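Side-chain contacts in methanol--corrinoid protein (Methanosarcina barkeri, PDB 2I2X), which carries a methyl group on its corrinoid cofactor in methanogenesis from methanol, receiving it from methanol through MtaB and passing it to coenzyme M through MtaA: residues L2-E6 with A7-K11; I85-Y88 with D89-V92; G91-F94 with L95-M99. All coordinates share one frame; numbering follows the deposited sequence.

Interaction 1: L2-E6 with A7-K11; sequences LDFTE and ASLKK
Thr5 caps the start of helix 6-12 from its side chain: OG1 accepts the backbone N-H of Ser8 at 3.1 Å with an angle of 160° at the hydrogen. Its chi1 of 68° sets OG1 between the residue's own nitrogen and carbonyl carbon, from where it can turn back toward the opening turn. Just beyond, the main-chain pattern takes over, with Leu9 N bonded to Thr5 O at 3.0 Å and Lys10 N to Glu6 O at 3.1 Å. Phe4 lies against the same turn. Its ring meets Ser8 through CD2, 3.8 Å from CB, and reaches Leu9 through CD1, 4.1 Å from CG, the two side chains crossing at about a right angle. A serine in its place would probably leave Ser8 CB and Leu9 CG without this apolar cover and take a packing partner from Leu358 of a neighbouring MtaB subunit. One water joins the polar side, accepting from Thr5 N at 2.9 Å and donating to Ser8 OG at 2.9 Å. Ser8 OG is also hydrogen-bonded to Glu345 of the other MtaB subunit. The chemistry thus divides the turn: an aromatic side packs on partner protein, while the polar groups satisfy a first-turn amide and set the helix start beside a carboxylate, whose negative charge probably suits the helix dipole.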
ATOM      1  N   LEU B   2      21.250  21.699   4.081  1.00 13.44           N
ATOM      2  CA  LEU B   2      20.078  22.526   3.791  1.00 11.32           C
ATOM      3  C   LEU B   2      19.228  22.901   4.987  1.00 10.39           C
ATOM      4  O   LEU B   2      19.084  22.134   5.948  1.00 10.51           O
ATOM      5  CB  LEU B   2      19.190  21.871   2.739  1.00 10.69           C
ATOM      6  CG  LEU B   2      19.979  21.462   1.518  1.00  8.62           C
ATOM      7  CD1 LEU B   2      19.062  20.653   0.631  1.00  8.77           C
ATOM      8  CD2 LEU B   2      20.533  22.676   0.841  1.00  3.37           C
ATOM      9  N   ASP B   3      18.656  24.097   4.912  1.00  8.92           N
ATOM     10  CA  ASP B   3      17.649  24.531   5.878  1.00  7.22           C
ATOM     11  C   ASP B   3      16.583  25.344   5.140  1.00  6.18           C
ATOM     12  O   ASP B   3      16.817  25.837   4.062  1.00  5.20           O
ATOM     13  CB  ASP B   3      18.285  25.341   7.015  1.00  6.03           C
ATOM     14  CG  ASP B   3      17.350  25.492   8.222  1.00  7.23           C
ATOM     15  OD1 ASP B   3      17.493  26.486   8.971  1.00  7.25           O
ATOM     16  OD2 ASP B   3      16.454  24.637   8.430  1.00  4.03           O
ATOM     17  N   PHE B   4      15.410  25.446   5.731  1.00  5.90           N
ATOM     18  CA  PHE B   4      14.329  26.272   5.229  1.00  6.09           C
ATOM     19  C   PHE B   4      14.443  27.736   5.673  1.00  6.76           C
ATOM     20  O   PHE B   4      15.012  28.015   6.725  1.00  7.43           O
ATOM     21  CB  PHE B   4      13.021  25.734   5.806  1.00  5.47           C
ATOM     22  CG  PHE B   4      12.484  24.535   5.094  1.00  3.96           C
ATOM     23  CD1 PHE B   4      11.827  23.555   5.786  1.00  2.60           C
ATOM     24  CD2 PHE B   4      12.612  24.399   3.717  1.00  4.78           C
ATOM     25  CE1 PHE B   4      11.307  22.456   5.133  1.00  2.07           C
ATOM     26  CE2 PHE B   4      12.093  23.299   3.077  1.00  3.03           C
ATOM     27  CZ  PHE B   4      11.430  22.337   3.798  1.00  2.00           C
ATOM     28  N   THR B   5      13.902  28.663   4.878  1.00  6.88           N
ATOM     29  CA  THR B   5      13.499  29.974   5.392  1.00  6.98           C
ATOM     30  C   THR B   5      12.182  29.779   6.161  1.00  7.68           C
ATOM     31  O   THR B   5      11.528  28.757   6.009  1.00  8.22           O
ATOM     32  CB  THR B   5      13.242  31.011   4.268  1.00  6.63           C
ATOM     33  OG1 THR B   5      12.088  30.621   3.526  1.00  6.14           O
ATOM     34  CG2 THR B   5      14.417  31.144   3.343  1.00  4.78           C
ATOM     35  N   GLU B   6      11.786  30.745   6.977  1.00  8.34           N
ATOM     36  CA  GLU B   6      10.489  30.681   7.653  1.00  9.27           C
ATOM     37  C   GLU B   6       9.322  30.598   6.664  1.00  8.10           C
ATOM     38  O   GLU B   6       8.430  29.795   6.823  1.00  7.30           O
ATOM     39  CB  GLU B   6      10.313  31.888   8.578  1.00 10.30           C
ATOM     40  CG  GLU B   6      11.475  32.074   9.544  1.00 16.44           C
ATOM     41  CD  GLU B   6      11.246  33.180  10.565  1.00 23.58           C
ATOM     42  OE1 GLU B   6      10.782  34.280  10.178  1.00 26.43           O
ATOM     43  OE2 GLU B   6      11.543  32.948  11.761  1.00 27.31           O
ATOM     44  N   ALA B   7       9.360  31.432   5.632  1.00  7.92           N
ATOM     45  CA  ALA B   7       8.367  31.425   4.561  1.00  7.51           C
ATOM     46  C   ALA B   7       8.195  30.038   3.943  1.00  7.25           C
ATOM     47  O   ALA B   7       7.062  29.623   3.712  1.00  7.51           O
ATOM     48  CB  ALA B   7       8.743  32.461   3.470  1.00  7.12           C
ATOM     49  N   SER B   8       9.310  29.348   3.663  1.00  6.74           N
ATOM     50  CA  SER B   8       9.307  27.983   3.090  1.00  6.35           C
ATOM     51  C   SER B   8       8.772  26.929   4.062  1.00  6.66           C
ATOM     52  O   SER B   8       7.896  26.123   3.703  1.00  7.44           O
ATOM     53  CB  SER B   8      10.707  27.565   2.645  1.00  6.75           C
ATOM     54  OG  SER B   8      11.121  28.222   1.463  1.00  4.70           O
ATOM     55  N   LEU B   9       9.255  26.923   5.299  1.00  6.01           N
ATOM     56  CA  LEU B   9       8.736  25.947   6.245  1.00  6.37           C
ATOM     57  C   LEU B   9       7.201  26.034   6.307  1.00  6.72           C
ATOM     58  O   LEU B   9       6.486  25.024   6.276  1.00  6.98           O
ATOM     59  CB  LEU B   9       9.318  26.184   7.637  1.00  6.20           C
ATOM     60  CG  LEU B   9       9.360  25.038   8.653  1.00  6.42           C
ATOM     61  CD1 LEU B   9       9.293  25.554  10.050  1.00  4.47           C
ATOM     62  CD2 LEU B   9       8.321  23.967   8.453  1.00  2.00           C
ATOM     63  N   LYS B  10       6.694  27.251   6.417  1.00  7.27           N
ATOM     64  CA  LYS B  10       5.263  27.463   6.524  1.00  8.12           C
ATOM     65  C   LYS B  10       4.532  26.839   5.341  1.00  7.59           C
ATOM     66  O   LYS B  10       3.450  26.333   5.528  1.00  8.62           O
ATOM     67  CB  LYS B  10       4.959  28.953   6.642  1.00  8.56           C
ATOM     68  CG  LYS B  10       3.532  29.272   7.008  1.00 11.10           C
ATOM     69  CD  LYS B  10       3.409  30.786   7.154  1.00 13.64           C
ATOM     70  CE  LYS B  10       2.366  31.179   8.172  1.00 13.91           C
ATOM     71  NZ  LYS B  10       1.046  31.195   7.532  1.00 12.61           N
ATOM     72  N   LYS B  11       5.138  26.818   4.155  1.00  6.55           N
ATOM     73  CA  LYS B  11       4.489  26.207   2.990  1.00  6.94           C
ATOM     74  C   LYS B  11       4.494  24.688   2.989  1.00  6.20           C
ATOM     75  O   LYS B  11       3.576  24.080   2.455  1.00  6.70           O
ATOM     76  CB  LYS B  11       5.114  26.666   1.675  1.00  7.12           C
ATOM     77  CG  LYS B  11       5.018  28.163   1.387  1.00  9.64           C
ATOM     78  CD  LYS B  11       5.474  28.479  -0.048  1.00 11.69           C
ATOM     79  CE  LYS B  11       4.495  27.883  -1.040  1.00 12.82           C
ATOM     80  NZ  LYS B  11       5.079  27.805  -2.406  1.00 19.33           N
TER
HETATM   81  O   HOH W   1      13.895  27.771   2.145  1.00  6.83           O

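Interaction 2: I85-Y88 with D89-V92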
ATOM      1  N   ILE B  85     -11.423  14.292  33.887  1.00 44.67           N
ATOM      2  CA  ILE B  85     -12.044  13.731  32.678  1.00 44.00           C
ATOM      3  C   ILE B  85     -12.554  14.805  31.708  1.00 42.97           C
ATOM      4  O   ILE B  85     -12.465  14.635  30.481  1.00 42.95           O
ATOM      5  CB  ILE B  85     -13.197  12.782  33.053  1.00 44.54           C
ATOM      6  CG1 ILE B  85     -12.659  11.628  33.892  1.00 46.33           C
ATOM      7  CG2 ILE B  85     -13.935  12.244  31.813  1.00 44.62           C
ATOM      8  CD1 ILE B  85     -13.556  11.337  35.093  1.00 50.67           C
ATOM      9  N   ARG B  86     -13.092  15.900  32.245  1.00 41.47           N
ATOM     10  CA  ARG B  86     -13.580  16.993  31.406  1.00 40.22           C
ATOM     11  C   ARG B  86     -12.408  17.594  30.606  1.00 38.81           C
ATOM     12  O   ARG B  86     -12.480  17.749  29.381  1.00 38.34           O
ATOM     13  CB  ARG B  86     -14.288  18.043  32.263  1.00 40.55           C
ATOM     14  CG  ARG B  86     -14.541  19.391  31.590  1.00 42.35           C
ATOM     15  CD  ARG B  86     -16.017  19.640  31.264  1.00 45.76           C
ATOM     16  NE  ARG B  86     -16.286  21.079  31.167  1.00 46.92           N
ATOM     17  CZ  ARG B  86     -16.840  21.818  32.127  1.00 46.93           C
ATOM     18  NH1 ARG B  86     -17.222  21.265  33.272  1.00 48.66           N
ATOM     19  NH2 ARG B  86     -17.019  23.116  31.941  1.00 45.66           N
ATOM     20  N   LEU B  87     -11.325  17.900  31.314  1.00 37.01           N
ATOM     21  CA  LEU B  87     -10.135  18.454  30.702  1.00 35.41           C
ATOM     22  C   LEU B  87      -9.459  17.488  29.734  1.00 34.91           C
ATOM     23  O   LEU B  87      -8.996  17.906  28.676  1.00 35.15           O
ATOM     24  CB  LEU B  87      -9.164  18.949  31.766  1.00 34.84           C
ATOM     25  CG  LEU B  87      -9.739  20.047  32.658  1.00 34.15           C
ATOM     26  CD1 LEU B  87      -8.769  20.357  33.785  1.00 34.34           C
ATOM     27  CD2 LEU B  87     -10.119  21.310  31.875  1.00 31.53           C
ATOM     28  N   TYR B  88      -9.411  16.206  30.078  1.00 34.00           N
ATOM     29  CA  TYR B  88      -8.963  15.201  29.128  1.00 32.98           C
ATOM     30  C   TYR B  88      -9.814  15.240  27.858  1.00 33.30           C
ATOM     31  O   TYR B  88      -9.268  15.296  26.748  1.00 33.65           O
ATOM     32  CB  TYR B  88      -8.982  13.816  29.752  1.00 32.12           C
ATOM     33  CG  TYR B  88      -8.496  12.718  28.837  1.00 30.73           C
ATOM     34  CD1 TYR B  88      -7.225  12.773  28.256  1.00 28.65           C
ATOM     35  CD2 TYR B  88      -9.303  11.617  28.550  1.00 29.05           C
ATOM     36  CE1 TYR B  88      -6.777  11.767  27.412  1.00 27.34           C
ATOM     37  CE2 TYR B  88      -8.856  10.597  27.697  1.00 28.26           C
ATOM     38  CZ  TYR B  88      -7.597  10.681  27.139  1.00 27.48           C
ATOM     39  OH  TYR B  88      -7.152   9.690  26.312  1.00 27.77           O
ATOM     40  N   ASP B  89     -11.141  15.227  28.020  1.00 33.63           N
ATOM     41  CA  ASP B  89     -12.091  15.319  26.884  1.00 33.67           C
ATOM     42  C   ASP B  89     -11.903  16.562  26.037  1.00 32.96           C
ATOM     43  O   ASP B  89     -11.935  16.486  24.817  1.00 32.81           O
ATOM     44  CB  ASP B  89     -13.551  15.253  27.352  1.00 34.13           C
ATOM     45  CG  ASP B  89     -14.032  13.838  27.572  1.00 36.27           C
ATOM     46  OD1 ASP B  89     -13.502  12.883  26.953  1.00 38.66           O
ATOM     47  OD2 ASP B  89     -14.957  13.672  28.383  1.00 41.11           O
ATOM     48  N   GLU B  90     -11.716  17.702  26.692  1.00 32.59           N
ATOM     49  CA  GLU B  90     -11.443  18.956  26.004  1.00 32.46           C
ATOM     50  C   GLU B  90     -10.025  19.009  25.445  1.00 31.48           C
ATOM     51  O   GLU B  90      -9.672  19.946  24.749  1.00 31.63           O
ATOM     52  CB  GLU B  90     -11.677  20.132  26.943  1.00 33.10           C
ATOM     53  CG  GLU B  90     -13.138  20.373  27.278  1.00 35.74           C
ATOM     54  CD  GLU B  90     -13.324  21.495  28.267  1.00 40.35           C
ATOM     55  OE1 GLU B  90     -12.406  22.350  28.381  1.00 41.88           O
ATOM     56  OE2 GLU B  90     -14.393  21.523  28.925  1.00 42.18           O
ATOM     57  N   GLY B  91      -9.231  17.989  25.756  1.00 30.66           N
ATOM     58  CA  GLY B  91      -7.852  17.868  25.312  1.00 29.21           C
ATOM     59  C   GLY B  91      -6.866  18.839  25.942  1.00 28.47           C
ATOM     60  O   GLY B  91      -5.831  19.110  25.345  1.00 28.30           O
ATOM     61  N   VAL B  92      -7.160  19.367  27.135  1.00 27.46           N
ATOM     62  CA  VAL B  92      -6.209  20.274  27.785  1.00 26.74           C
ATOM     63  C   VAL B  92      -5.172  19.546  28.668  1.00 25.87           C
ATOM     64  O   VAL B  92      -4.106  20.086  28.946  1.00 26.01           O
ATOM     65  CB  VAL B  92      -6.874  21.538  28.489  1.00 27.41           C
ATOM     66  CG1 VAL B  92      -8.298  21.817  27.971  1.00 27.33           C
ATOM     67  CG2 VAL B  92      -6.836  21.467  29.997  1.00 26.62           C
TER
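Arg86 and Glu90, one helical turn apart, run side by side in the same direction and join in a salt bridge through NE alone: NE donates to Glu90 OE2 at 3.0 Å, bent to 137° at the hydrogen. The arginine starts with CG anti to its nitrogen (chi1 165°) and then kinks at chi2, which brings CG and CD beside OE2 of the carboxylate, CD 3.4 Å from it. Glu90 is extended beyond CG and offers OE2 nearly along its C-O bond. The guanidinium is approached at its edge, but its plane and that of the carboxylate are 56° apart, so this is not a coplanar, two-pronged pairing. On another side, Leu87 CD2 packs on Val92 CG2 at 3.8 Å. Ile85 and Asp89 also lie alongside each other, with CG2 3.9 Å from OD2. The Tyr88 hydroxyl bonds to Asn237 of a neighbouring MtaB subunit, and Lys236 of that subunit makes a cation-pi contact with the ring, its NZ also bonding to Tyr88 O. Asp89 N to Ile85 O and Glu90 N to Arg86 O continue the helical bonding up to the turn. There Val92 N reaches back to Leu87 O at 2.8 Å and Gly91 N to Tyr88 O at 2.9 Å, and with Gly91 at positive phi they form the Schellman motif that ends helix 72-89.

Interaction 3: G91-F94 with L95-M99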
ATOM      1  N   GLY B  91      -9.231  17.989  25.756  1.00 30.66           N
ATOM      2  CA  GLY B  91      -7.852  17.868  25.312  1.00 29.21           C
ATOM      3  C   GLY B  91      -6.866  18.839  25.942  1.00 28.47           C
ATOM      4  O   GLY B  91      -5.831  19.110  25.345  1.00 28.30           O
ATOM      5  N   VAL B  92      -7.160  19.367  27.135  1.00 27.46           N
ATOM      6  CA  VAL B  92      -6.209  20.274  27.785  1.00 26.74           C
ATOM      7  C   VAL B  92      -5.172  19.546  28.668  1.00 25.87           C
ATOM      8  O   VAL B  92      -4.106  20.086  28.946  1.00 26.01           O
ATOM      9  CB  VAL B  92      -6.874  21.538  28.489  1.00 27.41           C
ATOM     10  CG1 VAL B  92      -8.298  21.817  27.971  1.00 27.33           C
ATOM     11  CG2 VAL B  92      -6.836  21.467  29.997  1.00 26.62           C
ATOM     12  N   ILE B  93      -5.476  18.331  29.099  1.00 24.71           N
ATOM     13  CA  ILE B  93      -4.461  17.480  29.706  1.00 24.00           C
ATOM     14  C   ILE B  93      -4.443  16.202  28.905  1.00 23.52           C
ATOM     15  O   ILE B  93      -5.333  15.995  28.081  1.00 23.64           O
ATOM     16  CB  ILE B  93      -4.724  17.173  31.188  1.00 24.40           C
ATOM     17  CG1 ILE B  93      -6.150  16.655  31.374  1.00 24.41           C
ATOM     18  CG2 ILE B  93      -4.417  18.401  32.068  1.00 23.12           C
ATOM     19  CD1 ILE B  93      -6.298  15.770  32.578  1.00 25.72           C
ATOM     20  N   PHE B  94      -3.420  15.375  29.115  1.00 23.01           N
ATOM     21  CA  PHE B  94      -3.187  14.143  28.325  1.00 22.55           C
ATOM     22  C   PHE B  94      -3.473  12.889  29.145  1.00 22.70           C
ATOM     23  O   PHE B  94      -3.705  12.981  30.335  1.00 23.07           O
ATOM     24  CB  PHE B  94      -1.745  14.101  27.802  1.00 21.82           C
ATOM     25  CG  PHE B  94      -1.524  14.845  26.505  1.00 21.42           C
ATOM     26  CD1 PHE B  94      -2.287  15.964  26.166  1.00 18.55           C
ATOM     27  CD2 PHE B  94      -0.510  14.445  25.632  1.00 19.80           C
ATOM     28  CE1 PHE B  94      -2.042  16.654  24.965  1.00 17.52           C
ATOM     29  CE2 PHE B  94      -0.273  15.129  24.440  1.00 16.80           C
ATOM     30  CZ  PHE B  94      -1.035  16.239  24.113  1.00 15.39           C
ATOM     31  N   LEU B  95      -3.450  11.727  28.509  1.00 23.49           N
ATOM     32  CA  LEU B  95      -3.635  10.454  29.194  1.00 24.76           C
ATOM     33  C   LEU B  95      -2.777  10.332  30.471  1.00 26.24           C
ATOM     34  O   LEU B  95      -3.324  10.110  31.556  1.00 25.87           O
ATOM     35  CB  LEU B  95      -3.300   9.311  28.253  1.00 24.28           C
ATOM     36  CG  LEU B  95      -3.987   7.953  28.334  1.00 25.10           C
ATOM     37  CD1 LEU B  95      -3.053   6.896  27.753  1.00 24.08           C
ATOM     38  CD2 LEU B  95      -4.462   7.547  29.711  1.00 24.57           C
ATOM     39  N   PRO B  96      -1.430  10.477  30.362  1.00 27.51           N
ATOM     40  CA  PRO B  96      -0.690  10.204  31.589  1.00 28.55           C
ATOM     41  C   PRO B  96      -1.122  11.052  32.771  1.00 29.40           C
ATOM     42  O   PRO B  96      -0.893  10.667  33.913  1.00 29.79           O
ATOM     43  CB  PRO B  96       0.772  10.465  31.189  1.00 28.49           C
ATOM     44  CG  PRO B  96       0.782  10.166  29.726  1.00 27.86           C
ATOM     45  CD  PRO B  96      -0.504  10.813  29.265  1.00 27.31           C
ATOM     46  N   ASN B  97      -1.765  12.179  32.511  1.00 30.52           N
ATOM     47  CA  ASN B  97      -2.266  13.016  33.605  1.00 31.39           C
ATOM     48  C   ASN B  97      -3.501  12.365  34.228  1.00 32.29           C
ATOM     49  O   ASN B  97      -3.717  12.430  35.439  1.00 32.05           O
ATOM     50  CB  ASN B  97      -2.590  14.426  33.101  1.00 31.18           C
ATOM     51  CG  ASN B  97      -1.419  15.072  32.405  1.00 30.41           C
ATOM     52  OD1 ASN B  97      -0.524  15.616  33.045  1.00 29.94           O
ATOM     53  ND2 ASN B  97      -1.411  15.008  31.087  1.00 28.14           N
ATOM     54  N   VAL B  98      -4.304  11.735  33.376  1.00 33.37           N
ATOM     55  CA  VAL B  98      -5.461  10.982  33.812  1.00 34.76           C
ATOM     56  C   VAL B  98      -5.011   9.796  34.658  1.00 35.41           C
ATOM     57  O   VAL B  98      -5.579   9.558  35.708  1.00 35.63           O
ATOM     58  CB  VAL B  98      -6.301  10.501  32.619  1.00 34.76           C
ATOM     59  CG1 VAL B  98      -7.582   9.859  33.086  1.00 35.84           C
ATOM     60  CG2 VAL B  98      -6.629  11.664  31.702  1.00 35.52           C
ATOM     61  N   MET B  99      -3.983   9.080  34.210  1.00 36.34           N
ATOM     62  CA  MET B  99      -3.491   7.899  34.920  1.00 37.65           C
ATOM     63  C   MET B  99      -2.985   8.194  36.340  1.00 38.39           C
ATOM     64  O   MET B  99      -3.311   7.471  37.273  1.00 38.00           O
ATOM     65  CB  MET B  99      -2.391   7.188  34.126  1.00 37.56           C
ATOM     66  CG  MET B  99      -2.832   6.557  32.835  1.00 38.60           C
ATOM     67  SD  MET B  99      -4.223   5.458  33.064  1.00 42.40           S
ATOM     68  CE  MET B  99      -3.433   3.859  33.209  1.00 42.79           C
TER
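Asn97 has its CG anti to the carbonyl carbon (chi1 -55°), and a chi2 of -82° stands its amide up beside Phe94, where ND2 as modelled reaches back to the Phe94 carbonyl. The Phe94 ring leads away, while its CB stays near the amide. The modelled bond from ND2 to Phe94 O is 3.2 Å long, and it arrives above the carbonyl plane, nearly at a right angle to the C=O bond (98°), and not on a lone pair. Because ND2 also sits 2.8 Å from Phe94 N, a donor facing a donor, the assigned orientation of this amide is doubtful. Phe94 occupies the N-cap position of helix 95-113, and its carbonyl starts the helical bonding: Asn97 N approaches it at 3.0 Å and Val98 N at 3.3 Å, both weak bonds. Pro96, in the first turn, has no N-H to be satisfied there, and its ring fits against the cap residue with CD 3.8 Å from Phe94 CB. Ile93 approaches the turn from the loop side: its CD1 reaches to 4.2 Å from Val98 CG2, while its CB faces Asn97 CB at 4.0 Å. Ile93 also packs on Val84 and Leu87 of helix 72-89. The Phe94 ring stacks on Phe417 of a neighbouring MtaB subunit, and Asn97 packs against the same residue.

Overall arrangement
Interaction 1 comes first along the chain, at the start of helix 6-12, its centre about 34 Å from that of interaction 2 and about 33 Å from that of interaction 3. Interactions 2 and 3 follow one another directly and share Gly91 and Val92: one ends helix 72-89, the other begins helix 95-113, and their centres are about 7 Å apart. Tyr88 joins them by packing against Leu95 and Val98. This linked turn belongs to the N-terminal helical domain, with the side chain of Tyr88 about 6 Å from a bound corrinoid. All three sites meet MtaB, so the remote N-terminal segment and this helix-loop-helix turn both probably help to hold the complex together.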